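Local coordinates for protein taurocyamine kinase (Schistosoma mansoni, PDB 4WOD) that reversibly transfers phosphate between ATP and taurocyamine through two fused phosphagen kinase repeats, using magnesium as cofactor, at residues E361-V366 / P497-K502; E367-L372 / H411-G416; D399-T404 / S434-Y439; H405-A410 / T427-C432. The protein carries 4 engineered substitutions. All blocks are in the same frame, centred on the assembly; numbering follows the deposited sequence.

Contacts 2 to 4 lie in the second kinase repeat, and contact 1 begins at the junction of the two repeats; all are on one side of the chain's centre. Contact 1 closes a long loop of chain in which the other three are nested, while contacts 2 and 4 share helix 409-418. Contacts 1 and 2 meet where Met364 O takes a probable hydrogen bond of 2.6 Å from His411 NE2; contacts 1 and 4 meet at Thr498 OG1 and Thr427 O, 2.9 Å apart. Contacts 3 and 4 are closest, with centres about 7 Å apart. The predicted active-site Cys631 lies about 8 Å from Thr498 and about 12 Å from Ile413, between side chains; the bound arginine sits in the other repeat.

Contact 1: E361-V366 / P497-K502; sequences EGVMPV and PTIMSK
Gly362 O accepts hydrogen bonds from a water (2.9 Å) and from Arg562 NH1, together with a CA-H...O contact from Ser501, whose CA lies 3.4 Å away. The same water accepts from Lys502 N and so bridges the two backbones. Ile499 O is the other shared acceptor. Met364 N reaches it directly at 3.3 Å with an N-H...O angle of 159°, in the carbonyl plane and on a lone pair, and Val363 CA stands 3.4 Å from the same oxygen. The segments run nearly antiparallel, 162° apart, yet neither is a strand. They join the linker that leads out of helix 331-355, at the boundary of the two kinase repeats, to the loop preceding helix 502-517 in the C-terminal catalytic part of the second repeat. Val363 and Ile499 lie side by side and point the same way; Val363 CG1, anti to its backbone N (chi1 170°), comes 4.2 Å from Ile499 CB. Met364 starts out over Ile499, CB to CB 4.3 Å, then runs on fully extended until SD is 4.0 Å from Thr498 O. Ser501 caps helix 502-517 with its OG, and its backbone N bonds Asp504 OD2.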
loop_
_atom_site.group_PDB
_atom_site.type_symbol
_atom_site.label_atom_id
_atom_site.label_comp_id
_atom_site.label_asym_id
_atom_site.label_seq_id
_atom_site.Cartn_x
_atom_site.Cartn_y
_atom_site.Cartn_z
ATOM N N GLU A 361 8.819 -17.057 -15.542
ATOM C CA GLU A 361 8.899 -15.598 -15.665
ATOM C C GLU A 361 7.502 -14.985 -15.673
ATOM O O GLU A 361 6.591 -15.528 -16.294
ATOM C CB GLU A 361 9.662 -15.198 -16.932
ATOM C CG GLU A 361 9.483 -16.152 -18.111
ATOM C CD GLU A 361 10.269 -17.452 -17.946
ATOM O OE1 GLU A 361 11.457 -17.383 -17.555
ATOM O OE2 GLU A 361 9.685 -18.536 -18.185
ATOM N N GLY A 362 7.331 -13.869 -14.968
ATOM C CA GLY A 362 6.023 -13.252 -14.848
ATOM C C GLY A 362 5.170 -13.852 -13.740
ATOM O O GLY A 362 4.187 -13.251 -13.304
ATOM N N VAL A 363 5.522 -15.042 -13.270
ATOM C CA VAL A 363 4.763 -15.621 -12.165
ATOM C C VAL A 363 5.234 -14.946 -10.877
ATOM O O VAL A 363 6.422 -14.661 -10.716
ATOM C CB VAL A 363 4.917 -17.146 -12.100
ATOM C CG1 VAL A 363 4.332 -17.697 -10.815
ATOM C CG2 VAL A 363 4.234 -17.777 -13.315
ATOM N N MET A 364 4.295 -14.650 -9.986
ATOM C CA MET A 364 4.610 -13.955 -8.736
ATOM C C MET A 364 5.694 -14.668 -7.917
ATOM O O MET A 364 5.587 -15.857 -7.658
ATOM C CB MET A 364 3.346 -13.822 -7.902
ATOM C CG MET A 364 3.501 -13.017 -6.618
ATOM S SD MET A 364 2.071 -13.277 -5.530
ATOM C CE MET A 364 2.621 -12.405 -4.060
ATOM N N PRO A 365 6.751 -13.940 -7.515
ATOM C CA PRO A 365 7.726 -14.572 -6.618
ATOM C C PRO A 365 7.175 -14.620 -5.185
ATOM O O PRO A 365 6.294 -13.833 -4.850
ATOM C CB PRO A 365 8.955 -13.660 -6.742
ATOM C CG PRO A 365 8.406 -12.343 -7.106
ATOM C CD PRO A 365 7.176 -12.600 -7.944
ATOM N N VAL A 366 7.653 -15.545 -4.359
ATOM C CA VAL A 366 7.115 -15.670 -3.023
ATOM C C VAL A 366 8.237 -15.912 -2.024
ATOM O O VAL A 366 9.248 -16.537 -2.358
ATOM C CB VAL A 366 6.061 -16.807 -2.938
ATOM C CG1 VAL A 366 6.716 -18.185 -3.155
ATOM C CG2 VAL A 366 5.265 -16.733 -1.613
ATOM N N PRO A 497 -5.807 -15.774 -10.743
ATOM C CA PRO A 497 -5.423 -14.355 -10.762
ATOM C C PRO A 497 -4.419 -13.981 -9.679
ATOM O O PRO A 497 -3.957 -12.862 -9.667
ATOM C CB PRO A 497 -6.755 -13.606 -10.541
ATOM C CG PRO A 497 -7.821 -14.578 -11.036
ATOM C CD PRO A 497 -7.273 -15.959 -10.657
ATOM N N THR A 498 -4.107 -14.910 -8.784
ATOM C CA THR A 498 -3.139 -14.659 -7.725
ATOM C C THR A 498 -1.722 -14.540 -8.299
ATOM O O THR A 498 -1.041 -13.540 -8.075
ATOM C CB THR A 498 -3.179 -15.782 -6.661
ATOM O OG1 THR A 498 -3.217 -17.049 -7.319
ATOM C CG2 THR A 498 -4.405 -15.644 -5.730
ATOM N N ILE A 499 -1.298 -15.542 -9.074
ATOM C CA ILE A 499 0.093 -15.662 -9.461
ATOM C C ILE A 499 0.318 -15.575 -10.960
ATOM O O ILE A 499 1.462 -15.455 -11.404
ATOM C CB ILE A 499 0.706 -17.006 -8.917
ATOM C CG1 ILE A 499 0.139 -18.234 -9.652
ATOM C CG2 ILE A 499 0.451 -17.113 -7.443
ATOM C CD1 ILE A 499 0.864 -19.548 -9.297
ATOM N N MET A 500 -0.768 -15.583 -11.735
ATOM C CA MET A 500 -0.659 -15.661 -13.187
ATOM C C MET A 500 0.134 -14.474 -13.734
ATOM O O MET A 500 0.212 -13.406 -13.103
ATOM C CB MET A 500 -2.050 -15.715 -13.845
ATOM C CG MET A 500 -2.815 -14.430 -13.673
ATOM S SD MET A 500 -4.562 -14.645 -14.063
ATOM C CE MET A 500 -4.493 -15.218 -15.749
ATOM N N SER A 501 0.730 -14.672 -14.898
ATOM C CA SER A 501 1.584 -13.643 -15.486
ATOM C C SER A 501 0.721 -12.613 -16.189
ATOM O O SER A 501 -0.495 -12.812 -16.336
ATOM C CB SER A 501 2.588 -14.244 -16.459
ATOM O OG SER A 501 1.990 -14.582 -17.707
ATOM N N LYS A 502 1.354 -11.521 -16.610
ATOM C CA LYS A 502 0.661 -10.455 -17.345
ATOM C C LYS A 502 0.175 -10.958 -18.700
ATOM O O LYS A 502 -0.951 -10.669 -19.110
ATOM C CB LYS A 502 1.575 -9.249 -17.521
ATOM C CG LYS A 502 0.933 -8.059 -18.240
ATOM C CD LYS A 502 1.819 -6.829 -18.168
ATOM C CE LYS A 502 2.235 -6.385 -19.551
ATOM N NZ LYS A 502 2.992 -5.099 -19.504
HETATM O O HOH W 1 3.770 -10.673 -14.641
#

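Contact 2: E367-L372 / H411-G416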
loop_
_atom_site.group_PDB
_atom_site.type_symbol
_atom_site.label_atom_id
_atom_site.label_comp_id
_atom_site.label_asym_id
_atom_site.label_seq_id
_atom_site.Cartn_x
_atom_site.Cartn_y
_atom_site.Cartn_z
ATOM N N GLU A 367 8.054 -15.407 -0.807
ATOM C CA GLU A 367 9.000 -15.659 0.286
ATOM C C GLU A 367 9.053 -17.164 0.603
ATOM O O GLU A 367 8.087 -17.903 0.332
ATOM C CB GLU A 367 8.593 -14.866 1.529
ATOM C CG GLU A 367 8.514 -13.335 1.347
ATOM C CD GLU A 367 7.120 -12.816 0.964
ATOM O OE1 GLU A 367 6.393 -13.496 0.208
ATOM O OE2 GLU A 367 6.752 -11.716 1.425
ATOM N N PRO A 368 10.178 -17.631 1.175
ATOM C CA PRO A 368 10.235 -19.024 1.630
ATOM C C PRO A 368 9.045 -19.402 2.521
ATOM O O PRO A 368 8.602 -18.593 3.349
ATOM C CB PRO A 368 11.545 -19.076 2.418
ATOM C CG PRO A 368 12.428 -18.093 1.705
ATOM C CD PRO A 368 11.470 -16.944 1.355
ATOM N N LEU A 369 8.524 -20.607 2.316
ATOM C CA LEU A 369 7.423 -21.126 3.117
ATOM C C LEU A 369 7.657 -20.970 4.627
ATOM O O LEU A 369 6.761 -20.551 5.357
ATOM C CB LEU A 369 7.184 -22.592 2.779
ATOM C CG LEU A 369 6.122 -23.313 3.603
ATOM C CD1 LEU A 369 4.764 -22.557 3.547
ATOM C CD2 LEU A 369 5.990 -24.745 3.113
ATOM N N THR A 370 8.855 -21.295 5.100
ATOM C CA THR A 370 9.097 -21.217 6.547
ATOM C C THR A 370 9.114 -19.783 7.065
ATOM O O THR A 370 8.819 -19.548 8.244
ATOM C CB THR A 370 10.414 -21.892 6.949
ATOM O OG1 THR A 370 11.483 -21.309 6.203
ATOM C CG2 THR A 370 10.342 -23.387 6.671
ATOM N N TYR A 371 9.446 -18.830 6.197
ATOM C CA TYR A 371 9.379 -17.409 6.563
ATOM C C TYR A 371 7.928 -16.970 6.728
ATOM O O TYR A 371 7.563 -16.307 7.708
ATOM C CB TYR A 371 10.072 -16.533 5.512
ATOM C CG TYR A 371 9.971 -15.035 5.777
ATOM C CD1 TYR A 371 10.861 -14.403 6.646
ATOM C CD2 TYR A 371 9.007 -14.247 5.146
ATOM C CE1 TYR A 371 10.782 -13.039 6.891
ATOM C CE2 TYR A 371 8.923 -12.882 5.380
ATOM C CZ TYR A 371 9.810 -12.278 6.261
ATOM O OH TYR A 371 9.754 -10.909 6.508
ATOM N N LEU A 372 7.102 -17.335 5.755
ATOM C CA LEU A 372 5.681 -17.001 5.815
ATOM C C LEU A 372 4.986 -17.718 6.957
ATOM O O LEU A 372 4.048 -17.185 7.541
ATOM C CB LEU A 372 4.986 -17.335 4.484
ATOM C CG LEU A 372 5.434 -16.440 3.328
ATOM C CD1 LEU A 372 4.789 -16.884 1.983
ATOM C CD2 LEU A 372 5.144 -14.978 3.618
ATOM N N HIS A 411 2.936 -19.593 -1.746
ATOM C CA HIS A 411 2.028 -18.709 -2.470
ATOM C C HIS A 411 0.656 -18.641 -1.813
ATOM O O HIS A 411 0.067 -17.562 -1.688
ATOM C CB HIS A 411 1.853 -19.174 -3.929
ATOM C CG HIS A 411 2.920 -18.686 -4.851
ATOM N ND1 HIS A 411 3.786 -19.540 -5.504
ATOM C CD2 HIS A 411 3.266 -17.435 -5.228
ATOM C CE1 HIS A 411 4.606 -18.833 -6.259
ATOM N NE2 HIS A 411 4.316 -17.553 -6.103
ATOM N N MET A 412 0.138 -19.796 -1.406
ATOM C CA MET A 412 -1.269 -19.849 -1.036
ATOM C C MET A 412 -1.520 -19.446 0.426
ATOM O O MET A 412 -2.616 -19.019 0.760
ATOM C CB MET A 412 -1.857 -21.241 -1.351
ATOM C CG MET A 412 -1.585 -22.359 -0.357
ATOM S SD MET A 412 -2.502 -23.890 -0.816
ATOM C CE MET A 412 -2.169 -23.906 -2.561
ATOM N N ILE A 413 -0.507 -19.508 1.283
ATOM C CA ILE A 413 -0.704 -19.015 2.650
ATOM C C ILE A 413 -0.307 -17.535 2.821
ATOM O O ILE A 413 -0.568 -16.943 3.874
ATOM C CB ILE A 413 0.087 -19.856 3.696
ATOM C CG1 ILE A 413 1.591 -19.621 3.544
ATOM C CG2 ILE A 413 -0.292 -21.353 3.609
ATOM C CD1 ILE A 413 2.384 -19.965 4.796
ATOM N N ARG A 414 0.275 -16.933 1.786
ATOM C CA ARG A 414 0.797 -15.568 1.879
ATOM C C ARG A 414 -0.258 -14.555 2.341
ATOM O O ARG A 414 0.032 -13.690 3.192
ATOM C CB ARG A 414 1.388 -15.113 0.542
ATOM C CG ARG A 414 2.264 -13.885 0.680
ATOM C CD ARG A 414 2.870 -13.405 -0.650
ATOM N NE ARG A 414 3.901 -12.390 -0.414
ATOM C CZ ARG A 414 3.649 -11.088 -0.261
ATOM N NH1 ARG A 414 2.401 -10.626 -0.335
ATOM N NH2 ARG A 414 4.644 -10.244 -0.027
ATOM N N ASN A 415 -1.475 -14.648 1.803
ATOM C CA ASN A 415 -2.498 -13.678 2.212
ATOM C C ASN A 415 -2.747 -13.762 3.725
ATOM O O ASN A 415 -2.931 -12.740 4.395
ATOM C CB ASN A 415 -3.825 -13.871 1.454
ATOM C CG ASN A 415 -4.486 -15.199 1.749
ATOM O OD1 ASN A 415 -3.921 -16.247 1.502
ATOM N ND2 ASN A 415 -5.666 -15.155 2.334
ATOM N N GLY A 416 -2.710 -14.973 4.272
ATOM C CA GLY A 416 -2.894 -15.164 5.703
ATOM C C GLY A 416 -1.685 -14.736 6.514
ATOM O O GLY A 416 -1.807 -14.129 7.586
#
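Leu372 and Arg414 bring the two backbones to 6.4 Å, CA to CA, where the first turn of helix 369-376 packs on helix 409-418; at the other end Glu367 CA is 8.1 Å from His411 CA. Pro368 is the N-cap of the first helix, and the second is kinked at Asn415 and Gly416. The polar link is a side-on salt bridge, one guanidinium nitrogen to each carboxylate oxygen. Arg414 NE donates to the syn lone pair of Glu367 OE1 at 2.8 Å, nearly in the guanidinium plane, whereas NH2 meets OE2 at 3.0 Å from a more tilted position. The two planes are 27° apart, although the side chains cross at about a right angle. A bend at chi2 (93°) turns Glu367 CD toward the arginine, whose chain is extended as far as NE. Tyr418 OH also bonds OE2 and Asn292 takes a bond from NH2, so both partners have further support. Beside it Ile413 CD1 touches both Leu369 CD1 and Leu372 CB, 3.7 Å from each. This lies in the helical N-terminal domain of the second repeat; helix 331-355 of the first packs on Glu367, and helix 437-448 meets Ile413 through Tyr439.

Contact 3: D399-T404 / S434-Y439; sequences DGKRTT and STFIDY
Lys401 O lies in the plane of the Phe436 ring, at its edge, 3.8 Å from CZ, while one face of the ring is taken by its own neighbour: Thr435 CG2 sits 4.1 Å above the plane, over the centre. Thr403 CG2 comes obliquely to the same ring, 4.0 Å from CE2. Here, in the helical N-terminal domain of the second kinase repeat, the loop leaving helix 392-398 packs against the break between helices 432-435 and 437-448. Phe436 marks the break: it departs from helical angles at the end of the first helix and serves as N-cap of the second. No hydrogen bond crosses between the segments; the contact is made by methyls, the ring, the lysine chain and a backbone carbonyl. Thr403 and Thr435 cross at about a right angle, with Thr403 CG2 3.6 Å from Thr435 OG1. Both hydroxyls bond elsewhere: Thr435 OG1 to Glu431 O, and Thr403 OG1 to Ala407 N. With CG2 anti to the backbone N, Thr435 puts its methyl against the ring face. Lys401 CG lies 4.1 Å from that methyl, and bends further out bring NZ to 3.6 Å from Thr435 CG2.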
loop_
_atom_site.group_PDB
_atom_site.type_symbol
_atom_site.label_atom_id
_atom_site.label_comp_id
_atom_site.label_asym_id
_atom_site.label_seq_id
_atom_site.Cartn_x
_atom_site.Cartn_y
_atom_site.Cartn_z
ATOM N N ASP A 399 7.601 -27.979 1.424
ATOM C CA ASP A 399 8.597 -26.928 1.229
ATOM C C ASP A 399 9.412 -27.191 -0.047
ATOM O O ASP A 399 9.997 -28.247 -0.205
ATOM C CB ASP A 399 9.528 -26.848 2.445
ATOM C CG ASP A 399 10.153 -25.475 2.625
ATOM O OD1 ASP A 399 9.985 -24.595 1.752
ATOM O OD2 ASP A 399 10.831 -25.273 3.651
ATOM N N GLY A 400 9.445 -26.248 -0.969
ATOM C CA GLY A 400 10.225 -26.475 -2.171
ATOM C C GLY A 400 9.533 -27.306 -3.243
ATOM O O GLY A 400 10.135 -27.649 -4.268
ATOM N N LYS A 401 8.264 -27.629 -3.023
ATOM C CA LYS A 401 7.481 -28.285 -4.063
ATOM C C LYS A 401 6.728 -27.237 -4.888
ATOM O O LYS A 401 6.245 -26.234 -4.350
ATOM C CB LYS A 401 6.507 -29.301 -3.448
ATOM C CG LYS A 401 5.684 -30.049 -4.488
ATOM C CD LYS A 401 5.611 -31.545 -4.203
ATOM C CE LYS A 401 5.830 -32.368 -5.479
ATOM N NZ LYS A 401 5.130 -31.782 -6.660
ATOM N N ARG A 402 6.638 -27.466 -6.195
ATOM C CA ARG A 402 5.853 -26.597 -7.075
ATOM C C ARG A 402 4.900 -27.434 -7.907
ATOM O O ARG A 402 5.193 -28.600 -8.209
ATOM C CB ARG A 402 6.747 -25.774 -8.003
ATOM C CG ARG A 402 7.725 -24.841 -7.289
ATOM C CD ARG A 402 7.874 -23.499 -8.028
ATOM N NE ARG A 402 8.643 -22.558 -7.215
ATOM C CZ ARG A 402 8.440 -21.247 -7.184
ATOM N NH1 ARG A 402 7.493 -20.690 -7.946
ATOM N NH2 ARG A 402 9.203 -20.487 -6.397
ATOM N N THR A 403 3.768 -26.842 -8.285
ATOM C CA THR A 403 2.934 -27.463 -9.310
ATOM C C THR A 403 3.651 -27.382 -10.644
ATOM O O THR A 403 4.684 -26.720 -10.776
ATOM C CB THR A 403 1.563 -26.789 -9.436
ATOM O OG1 THR A 403 1.743 -25.424 -9.840
ATOM C CG2 THR A 403 0.831 -26.835 -8.125
ATOM N N THR A 404 3.075 -28.028 -11.652
ATOM C CA THR A 404 3.702 -28.117 -12.954
ATOM C C THR A 404 3.944 -26.723 -13.503
ATOM O O THR A 404 4.911 -26.486 -14.220
ATOM C CB THR A 404 2.838 -28.949 -13.946
ATOM O OG1 THR A 404 2.599 -30.248 -13.388
ATOM C CG2 THR A 404 3.559 -29.122 -15.262
ATOM N N SER A 434 -4.500 -31.044 -6.119
ATOM C CA SER A 434 -3.985 -32.403 -6.059
ATOM C C SER A 434 -2.542 -32.379 -5.548
ATOM O O SER A 434 -2.189 -33.182 -4.693
ATOM C CB SER A 434 -4.093 -33.100 -7.424
ATOM O OG SER A 434 -3.218 -32.518 -8.370
ATOM N N THR A 435 -1.714 -31.470 -6.068
ATOM C CA THR A 435 -0.305 -31.383 -5.646
ATOM C C THR A 435 -0.157 -31.169 -4.130
ATOM O O THR A 435 0.745 -31.744 -3.480
ATOM C CB THR A 435 0.423 -30.248 -6.383
ATOM O OG1 THR A 435 0.253 -30.411 -7.795
ATOM C CG2 THR A 435 1.925 -30.227 -6.036
ATOM N N PHE A 436 -1.052 -30.361 -3.562
ATOM C CA PHE A 436 -1.013 -30.088 -2.117
ATOM C C PHE A 436 -2.231 -30.633 -1.372
ATOM O O PHE A 436 -2.715 -30.001 -0.426
ATOM C CB PHE A 436 -0.897 -28.582 -1.861
ATOM C CG PHE A 436 0.290 -27.945 -2.527
ATOM C CD1 PHE A 436 1.567 -28.264 -2.130
ATOM C CD2 PHE A 436 0.126 -27.047 -3.570
ATOM C CE1 PHE A 436 2.665 -27.693 -2.744
ATOM C CE2 PHE A 436 1.209 -26.466 -4.175
ATOM C CZ PHE A 436 2.485 -26.790 -3.770
ATOM N N ILE A 437 -2.721 -31.790 -1.812
ATOM C CA ILE A 437 -3.940 -32.381 -1.264
ATOM C C ILE A 437 -3.850 -32.595 0.262
ATOM O O ILE A 437 -4.847 -32.445 0.969
ATOM C CB ILE A 437 -4.272 -33.725 -1.986
ATOM C CG1 ILE A 437 -5.626 -34.279 -1.536
ATOM C CG2 ILE A 437 -3.169 -34.774 -1.764
ATOM C CD1 ILE A 437 -6.224 -35.299 -2.544
ATOM N N ASP A 438 -2.652 -32.903 0.761
ATOM C CA ASP A 438 -2.460 -33.180 2.186
ATOM C C ASP A 438 -2.713 -31.943 3.022
ATOM O O ASP A 438 -3.040 -32.038 4.204
ATOM C CB ASP A 438 -1.048 -33.694 2.467
ATOM C CG ASP A 438 -0.862 -35.148 2.075
ATOM O OD1 ASP A 438 -1.774 -35.736 1.470
ATOM O OD2 ASP A 438 0.193 -35.715 2.398
ATOM N N TYR A 439 -2.519 -30.775 2.424
ATOM C CA TYR A 439 -2.845 -29.536 3.121
ATOM C C TYR A 439 -4.288 -29.139 2.857
ATOM O O TYR A 439 -5.035 -28.834 3.783
ATOM C CB TYR A 439 -1.896 -28.426 2.694
ATOM C CG TYR A 439 -2.227 -27.047 3.204
ATOM C CD1 TYR A 439 -2.046 -26.719 4.541
ATOM C CD2 TYR A 439 -2.680 -26.055 2.338
ATOM C CE1 TYR A 439 -2.321 -25.448 5.005
ATOM C CE2 TYR A 439 -2.951 -24.778 2.795
ATOM C CZ TYR A 439 -2.771 -24.483 4.135
ATOM O OH TYR A 439 -3.044 -23.213 4.610
#

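Contact 4: H405-A410 / T427-C432; sequences HGATLA and TGEAEC
His405 and Glu429 cross at about a right angle, and the imidazole and carboxylate planes are turned 42° against each other. That twist still allows a straight bond: His405 ND1 donates to Glu429 OE1 at 2.9 Å with an N-H...O angle of 172°, the oxygen lying in the ring plane at its edge and offering its syn lone pair. The second oxygen turns to the backbone, where OE2 receives a weak bond from His405 N at 3.4 Å; Thr403 OG1 also lies close to OE2, in a pair of doubtful geometry. One carboxylate therefore holds the ring firmly and the main chain of the histidine only weakly. Beyond CG the Glu429 chain is extended, which carries the carboxylate across to His405. Glu431 OE1 is 4.3 Å from His405 ND1, not bonded to it, while Glu431 OE2 accepts from Thr404 N; two carboxylates this near would probably favour a protonated ring. Glu429 to Cys432 form a type I beta turn that leads into helix 432-435 of the N-terminal domain of the second repeat, and the facing segment leads into helix 409-418, whose N-cap is Thr408. Between these two helix starts Ala407 points toward segment 427-432, its CB 3.5 Å from Cys432 SG and 4.0 Å from Gly428 CA. The sulfur is held in turn by Gly428 N, which donates to SG at 3.5 Å. Thr427, the residue before Gly428, bonds Cys630 O through OG1, next to the predicted active-site cysteine.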
loop_
_atom_site.group_PDB
_atom_site.type_symbol
_atom_site.label_atom_id
_atom_site.label_comp_id
_atom_site.label_asym_id
_atom_site.label_seq_id
_atom_site.Cartn_x
_atom_site.Cartn_y
_atom_site.Cartn_z
ATOM N N HIS A 405 3.078 -25.786 -13.127
ATOM C CA HIS A 405 3.160 -24.450 -13.688
ATOM C C HIS A 405 3.612 -23.391 -12.683
ATOM O O HIS A 405 3.579 -22.198 -12.973
ATOM C CB HIS A 405 1.823 -24.110 -14.311
ATOM C CG HIS A 405 1.342 -25.184 -15.237
ATOM N ND1 HIS A 405 0.127 -25.817 -15.083
ATOM C CD2 HIS A 405 1.951 -25.787 -16.288
ATOM C CE1 HIS A 405 -0.011 -26.734 -16.025
ATOM N NE2 HIS A 405 1.082 -26.736 -16.772
ATOM N N GLY A 406 4.077 -23.838 -11.520
ATOM C CA GLY A 406 4.840 -22.958 -10.652
ATOM C C GLY A 406 4.228 -22.491 -9.344
ATOM O O GLY A 406 4.807 -21.646 -8.654
ATOM N N ALA A 407 3.073 -23.039 -8.982
ATOM C CA ALA A 407 2.425 -22.649 -7.751
ATOM C C ALA A 407 3.048 -23.364 -6.533
ATOM O O ALA A 407 3.459 -24.538 -6.602
ATOM C CB ALA A 407 0.926 -22.935 -7.836
ATOM N N THR A 408 3.128 -22.641 -5.426
ATOM C CA THR A 408 3.702 -23.184 -4.198
ATOM C C THR A 408 2.743 -23.051 -3.028
ATOM O O THR A 408 1.769 -22.285 -3.094
ATOM C CB THR A 408 5.019 -22.473 -3.829
ATOM O OG1 THR A 408 4.745 -21.108 -3.472
ATOM C CG2 THR A 408 6.003 -22.520 -4.998
ATOM N N LEU A 409 3.028 -23.796 -1.957
ATOM C CA LEU A 409 2.253 -23.721 -0.725
ATOM C C LEU A 409 2.463 -22.352 -0.095
ATOM O O LEU A 409 1.553 -21.784 0.533
ATOM C CB LEU A 409 2.662 -24.839 0.250
ATOM C CG LEU A 409 1.966 -24.904 1.617
ATOM C CD1 LEU A 409 0.464 -25.154 1.492
ATOM C CD2 LEU A 409 2.603 -25.985 2.479
ATOM N N ALA A 410 3.675 -21.828 -0.275
ATOM C CA ALA A 410 4.009 -20.510 0.230
ATOM C C ALA A 410 3.120 -19.464 -0.429
ATOM O O ALA A 410 2.586 -18.578 0.242
ATOM C CB ALA A 410 5.452 -20.211 -0.013
ATOM N N THR A 427 -5.323 -20.271 -3.629
ATOM C CA THR A 427 -4.500 -21.177 -4.427
ATOM C C THR A 427 -3.970 -20.515 -5.724
ATOM O O THR A 427 -4.443 -19.443 -6.120
ATOM C CB THR A 427 -5.295 -22.443 -4.768
ATOM O OG1 THR A 427 -6.448 -22.081 -5.542
ATOM C CG2 THR A 427 -5.762 -23.141 -3.470
ATOM N N GLY A 428 -2.979 -21.145 -6.361
ATOM C CA GLY A 428 -2.324 -20.569 -7.533
ATOM C C GLY A 428 -2.807 -21.123 -8.872
ATOM O O GLY A 428 -2.644 -20.487 -9.905
ATOM N N GLU A 429 -3.390 -22.309 -8.845
ATOM C CA GLU A 429 -3.961 -22.947 -10.042
ATOM C C GLU A 429 -4.706 -24.207 -9.610
ATOM O O GLU A 429 -4.522 -24.678 -8.489
ATOM C CB GLU A 429 -2.874 -23.289 -11.069
ATOM C CG GLU A 429 -1.917 -24.389 -10.637
ATOM C CD GLU A 429 -1.069 -24.869 -11.800
ATOM O OE1 GLU A 429 -1.638 -25.067 -12.895
ATOM O OE2 GLU A 429 0.166 -25.013 -11.641
ATOM N N ALA A 430 -5.513 -24.770 -10.502
ATOM C CA ALA A 430 -6.332 -25.920 -10.186
ATOM C C ALA A 430 -5.507 -27.077 -9.657
ATOM O O ALA A 430 -5.972 -27.816 -8.788
ATOM C CB ALA A 430 -7.128 -26.372 -11.420
ATOM N N GLU A 431 -4.294 -27.231 -10.186
ATOM C CA GLU A 431 -3.445 -28.372 -9.837
ATOM C C GLU A 431 -3.056 -28.352 -8.352
ATOM O O GLU A 431 -2.676 -29.373 -7.770
ATOM C CB GLU A 431 -2.192 -28.394 -10.717
ATOM C CG GLU A 431 -1.356 -29.665 -10.561
ATOM C CD GLU A 431 -0.069 -29.617 -11.361
ATOM O OE1 GLU A 431 -0.139 -29.307 -12.567
ATOM O OE2 GLU A 431 1.013 -29.877 -10.785
ATOM N N CYS A 432 -3.159 -27.181 -7.744
ATOM C CA CYS A 432 -2.889 -27.041 -6.320
ATOM C C CYS A 432 -3.705 -28.039 -5.495
ATOM O O CYS A 432 -3.217 -28.563 -4.481
ATOM C CB CYS A 432 -3.174 -25.599 -5.875
ATOM S SG CYS A 432 -1.888 -24.425 -6.357
#